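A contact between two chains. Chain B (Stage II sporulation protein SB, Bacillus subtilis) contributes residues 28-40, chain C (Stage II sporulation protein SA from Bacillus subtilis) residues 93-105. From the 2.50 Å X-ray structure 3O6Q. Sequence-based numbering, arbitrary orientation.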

# COMPACT_ATOMS: atom_id res chain seq x y z
N VAL B 28 -12.89 4.95 9.70
CA VAL B 28 -12.69 5.95 8.64
C VAL B 28 -13.84 6.00 7.65
O VAL B 28 -14.52 4.99 7.43
CB VAL B 28 -11.38 5.66 7.85
CG1 VAL B 28 -10.54 6.92 7.76
CG2 VAL B 28 -10.55 4.61 8.50
N ALA B 29 -14.04 7.16 7.02
CA ALA B 29 -14.93 7.27 5.87
C ALA B 29 -14.54 6.18 4.92
O ALA B 29 -13.38 5.79 4.83
CB ALA B 29 -14.79 8.58 5.19
N SER B 30 -15.52 5.64 4.22
CA SER B 30 -15.26 4.50 3.35
C SER B 30 -14.89 4.99 1.94
O SER B 30 -14.90 6.19 1.67
CB SER B 30 -16.45 3.53 3.34
OG SER B 30 -17.64 4.26 3.20
N TYR B 31 -14.49 4.04 1.09
CA TYR B 31 -13.89 4.34 -0.18
C TYR B 31 -14.82 5.11 -1.07
O TYR B 31 -16.02 4.83 -1.10
CB TYR B 31 -13.51 3.07 -0.90
CG TYR B 31 -12.96 3.32 -2.27
CD1 TYR B 31 -11.62 3.72 -2.45
CD2 TYR B 31 -13.78 3.20 -3.43
CE1 TYR B 31 -11.10 3.96 -3.73
CE2 TYR B 31 -13.27 3.43 -4.70
CZ TYR B 31 -11.92 3.81 -4.83
OH TYR B 31 -11.39 4.04 -6.07
N GLN B 32 -14.24 6.07 -1.79
CA GLN B 32 -14.89 6.74 -2.90
C GLN B 32 -13.82 7.23 -3.87
O GLN B 32 -12.76 7.74 -3.44
CB GLN B 32 -15.70 7.93 -2.39
CG GLN B 32 -16.63 8.52 -3.43
CD GLN B 32 -16.70 10.03 -3.31
OE1 GLN B 32 -16.73 10.58 -2.19
NE2 GLN B 32 -16.69 10.72 -4.45
N VAL B 33 -14.06 7.06 -5.17
CA VAL B 33 -13.09 7.43 -6.21
C VAL B 33 -13.02 8.93 -6.27
O VAL B 33 -14.04 9.59 -6.11
CB VAL B 33 -13.50 7.08 -7.67
CG1 VAL B 33 -12.25 6.63 -8.44
CG2 VAL B 33 -14.65 6.09 -7.77
N SER B 34 -11.84 9.46 -6.57
CA SER B 34 -11.75 10.87 -6.85
C SER B 34 -12.29 11.16 -8.23
O SER B 34 -12.23 10.33 -9.12
CB SER B 34 -10.32 11.39 -6.76
OG SER B 34 -9.64 11.07 -7.94
N PRO B 35 -12.83 12.35 -8.43
CA PRO B 35 -13.21 12.73 -9.79
C PRO B 35 -12.05 12.63 -10.81
O PRO B 35 -12.25 12.24 -11.96
CB PRO B 35 -13.68 14.19 -9.62
CG PRO B 35 -14.13 14.27 -8.19
CD PRO B 35 -13.21 13.37 -7.43
N HIS B 36 -10.85 13.00 -10.38
CA HIS B 36 -9.69 13.04 -11.27
C HIS B 36 -9.49 11.70 -11.92
O HIS B 36 -9.35 11.62 -13.14
CB HIS B 36 -8.45 13.39 -10.46
CG HIS B 36 -7.21 13.46 -11.28
ND1 HIS B 36 -6.43 12.34 -11.54
CD2 HIS B 36 -6.60 14.50 -11.89
CE1 HIS B 36 -5.40 12.70 -12.29
NE2 HIS B 36 -5.48 14.01 -12.51
N THR B 37 -9.46 10.64 -11.12
CA THR B 37 -9.20 9.33 -11.69
C THR B 37 -10.44 8.82 -12.40
O THR B 37 -10.32 8.11 -13.38
CB THR B 37 -8.69 8.27 -10.69
OG1 THR B 37 -9.79 7.58 -10.14
CG2 THR B 37 -7.82 8.86 -9.61
N ALA B 38 -11.62 9.24 -11.98
CA ALA B 38 -12.84 8.87 -12.72
C ALA B 38 -12.79 9.38 -14.16
O ALA B 38 -13.23 8.69 -15.09
CB ALA B 38 -14.09 9.43 -12.01
N ARG B 39 -12.30 10.60 -14.33
CA ARG B 39 -12.14 11.21 -15.64
C ARG B 39 -11.15 10.46 -16.52
O ARG B 39 -11.37 10.28 -17.71
CB ARG B 39 -11.62 12.62 -15.51
CG ARG B 39 -12.62 13.59 -15.02
CD ARG B 39 -11.91 14.91 -14.76
NE ARG B 39 -12.65 15.76 -13.82
CZ ARG B 39 -12.11 16.46 -12.82
NH1 ARG B 39 -10.80 16.43 -12.56
NH2 ARG B 39 -12.91 17.20 -12.06
N ILE B 40 -10.03 10.08 -15.91
CA ILE B 40 -8.99 9.36 -16.60
C ILE B 40 -9.53 8.04 -17.06
O ILE B 40 -9.31 7.65 -18.19
CB ILE B 40 -7.79 9.12 -15.73
CG1 ILE B 40 -7.01 10.40 -15.55
CG2 ILE B 40 -6.89 8.08 -16.33
CD1 ILE B 40 -5.94 10.27 -14.47
N THR C 93 -21.25 19.48 5.27
CA THR C 93 -22.29 18.47 5.16
C THR C 93 -21.72 17.15 4.69
O THR C 93 -22.07 16.09 5.18
CB THR C 93 -23.36 18.89 4.16
OG1 THR C 93 -24.02 20.08 4.61
CG2 THR C 93 -24.37 17.77 3.94
N ARG C 94 -20.81 17.23 3.73
CA ARG C 94 -20.21 16.04 3.19
C ARG C 94 -19.44 15.32 4.28
O ARG C 94 -19.58 14.12 4.46
CB ARG C 94 -19.28 16.40 2.04
CG ARG C 94 -20.03 17.10 0.88
CD ARG C 94 -20.25 16.23 -0.33
NE ARG C 94 -19.01 15.67 -0.92
CZ ARG C 94 -18.73 14.37 -1.09
NH1 ARG C 94 -19.59 13.42 -0.74
NH2 ARG C 94 -17.57 14.02 -1.64
N LEU C 95 -18.63 16.08 5.00
CA LEU C 95 -17.78 15.52 6.02
C LEU C 95 -18.63 14.96 7.15
O LEU C 95 -18.40 13.86 7.59
CB LEU C 95 -16.80 16.58 6.52
CG LEU C 95 -15.66 16.93 5.52
CD1 LEU C 95 -14.75 18.02 6.08
CD2 LEU C 95 -14.82 15.74 5.13
N ASP C 96 -19.63 15.72 7.57
CA ASP C 96 -20.58 15.24 8.58
C ASP C 96 -21.21 13.94 8.16
O ASP C 96 -21.38 13.06 8.97
CB ASP C 96 -21.66 16.27 8.84
CG ASP C 96 -21.10 17.53 9.53
OD1 ASP C 96 -19.96 17.46 10.06
OD2 ASP C 96 -21.79 18.58 9.52
N ARG C 97 -21.54 13.82 6.89
CA ARG C 97 -22.15 12.63 6.34
C ARG C 97 -21.15 11.48 6.24
O ARG C 97 -21.51 10.36 5.85
CB ARG C 97 -22.76 12.99 4.98
CG ARG C 97 -23.64 11.94 4.35
CD ARG C 97 -24.43 12.54 3.15
NE ARG C 97 -23.63 12.58 1.92
CZ ARG C 97 -23.62 13.57 1.02
NH1 ARG C 97 -24.36 14.67 1.17
NH2 ARG C 97 -22.84 13.46 -0.05
N LYS C 98 -19.88 11.77 6.55
CA LYS C 98 -18.82 10.74 6.59
C LYS C 98 -18.29 10.36 5.20
O LYS C 98 -17.75 9.25 5.00
CB LYS C 98 -19.31 9.49 7.37
CG LYS C 98 -18.64 9.28 8.72
CD LYS C 98 -19.17 10.22 9.80
CE LYS C 98 -18.14 10.34 10.93
NZ LYS C 98 -18.60 11.33 11.89
N ASP C 99 -18.39 11.27 4.25
CA ASP C 99 -17.85 11.03 2.92
C ASP C 99 -16.50 11.65 2.80
O ASP C 99 -16.22 12.64 3.45
CB ASP C 99 -18.73 11.66 1.87
CG ASP C 99 -20.14 11.10 1.87
OD1 ASP C 99 -20.34 9.92 2.21
OD2 ASP C 99 -21.06 11.86 1.50
N VAL C 100 -15.63 11.05 1.99
CA VAL C 100 -14.35 11.68 1.64
C VAL C 100 -14.71 12.91 0.79
O VAL C 100 -15.74 12.90 0.09
CB VAL C 100 -13.44 10.76 0.82
CG1 VAL C 100 -12.08 11.44 0.59
CG2 VAL C 100 -13.23 9.39 1.48
N TYR C 101 -13.98 14.00 0.96
CA TYR C 101 -14.21 15.19 0.14
C TYR C 101 -12.97 15.46 -0.68
O TYR C 101 -11.87 15.60 -0.14
CB TYR C 101 -14.56 16.41 0.98
CG TYR C 101 -14.70 17.68 0.17
CD1 TYR C 101 -15.93 18.07 -0.38
CD2 TYR C 101 -13.58 18.48 -0.07
CE1 TYR C 101 -16.04 19.23 -1.15
CE2 TYR C 101 -13.67 19.64 -0.84
CZ TYR C 101 -14.90 20.02 -1.37
OH TYR C 101 -14.94 21.18 -2.11
N TYR C 102 -13.17 15.51 -2.00
CA TYR C 102 -12.09 15.73 -2.94
C TYR C 102 -12.39 17.09 -3.54
O TYR C 102 -13.45 17.29 -4.12
CB TYR C 102 -12.07 14.67 -4.05
CG TYR C 102 -11.78 13.25 -3.63
CD1 TYR C 102 -10.50 12.83 -3.38
CD2 TYR C 102 -12.80 12.29 -3.56
CE1 TYR C 102 -10.23 11.52 -3.02
CE2 TYR C 102 -12.55 10.96 -3.21
CZ TYR C 102 -11.25 10.57 -2.92
OH TYR C 102 -10.94 9.25 -2.58
N ASP C 103 -11.46 18.02 -3.40
CA ASP C 103 -11.52 19.28 -4.12
C ASP C 103 -11.35 18.91 -5.59
O ASP C 103 -10.58 17.99 -5.89
CB ASP C 103 -10.37 20.19 -3.66
CG ASP C 103 -10.03 21.30 -4.65
OD1 ASP C 103 -8.82 21.48 -5.00
OD2 ASP C 103 -11.00 21.96 -5.09
N GLN C 104 -12.05 19.62 -6.48
CA GLN C 104 -12.16 19.21 -7.90
C GLN C 104 -10.82 19.26 -8.67
O GLN C 104 -10.58 18.45 -9.58
CB GLN C 104 -13.21 20.05 -8.65
CG GLN C 104 -12.78 21.49 -9.00
CD GLN C 104 -12.98 21.86 -10.48
OE1 GLN C 104 -12.60 21.10 -11.38
NE2 GLN C 104 -13.54 23.05 -10.73
N TYR C 105 -9.94 20.17 -8.24
CA TYR C 105 -8.68 20.42 -8.94
C TYR C 105 -7.58 19.45 -8.53
O TYR C 105 -6.47 19.54 -9.05
CB TYR C 105 -8.19 21.84 -8.67
CG TYR C 105 -9.10 22.97 -9.08
CD1 TYR C 105 -8.97 23.57 -10.34
CD2 TYR C 105 -10.03 23.50 -8.19
CE1 TYR C 105 -9.77 24.65 -10.71
CE2 TYR C 105 -10.85 24.58 -8.56
CZ TYR C 105 -10.71 25.15 -9.82
OH TYR C 105 -11.51 26.21 -10.19

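The chain B stretch runs as an extended segment into a helix that begins at Pro35(B), whereas chain C leaves a helix through a Schellman turn at Lys98(C), whose positive phi of 79° redirects the backbone toward the short strand 101-102. The two backbones run in the same direction, with Ala29(B) nearest Lys98(C) (CA to CA 5.3 Å), Ser34(B) nearest Tyr102(C), and Pro35(B) nearest Gln104(C). No backbone-to-backbone hydrogen bond joins them; the one cross-chain hydrogen bond runs from a side chain to a backbone carbonyl.

Tyr102(C) is the most heavily covered residue, with 97 Å² of its surface under the chain B stretch. Its OH donates a short hydrogen bond to the backbone O of Gln32(B) (2.5 Å), and this carbonyl lies near the ring plane. Over one face of the ring sits Ser34(B), its CB 3.7 Å from the ring centroid in a CH-pi contact. Ser34(B) also caps the chain B helix, its OG accepting from Thr37(B) N at 3.2 Å. Pro35(B) CD packs against Tyr102(C) CB at 3.8 Å.

At the other end, Ala29(B) CB lies in short van der Waals contact with Lys98(C) O (3.0 Å), with no bond, and meets Val100(C) CG2 at 4.1 Å, a small apolar contact. Between these two sites, Gln32(B) OE1 approaches the guanidinium edge of Arg94(C), 3.6 Å from NH2, a loose, electrostatically favourable approach without a hydrogen bond, while Arg94(C) NH1 forms a salt bridge with Asp99(C) OD2 (3.1 Å) within chain C.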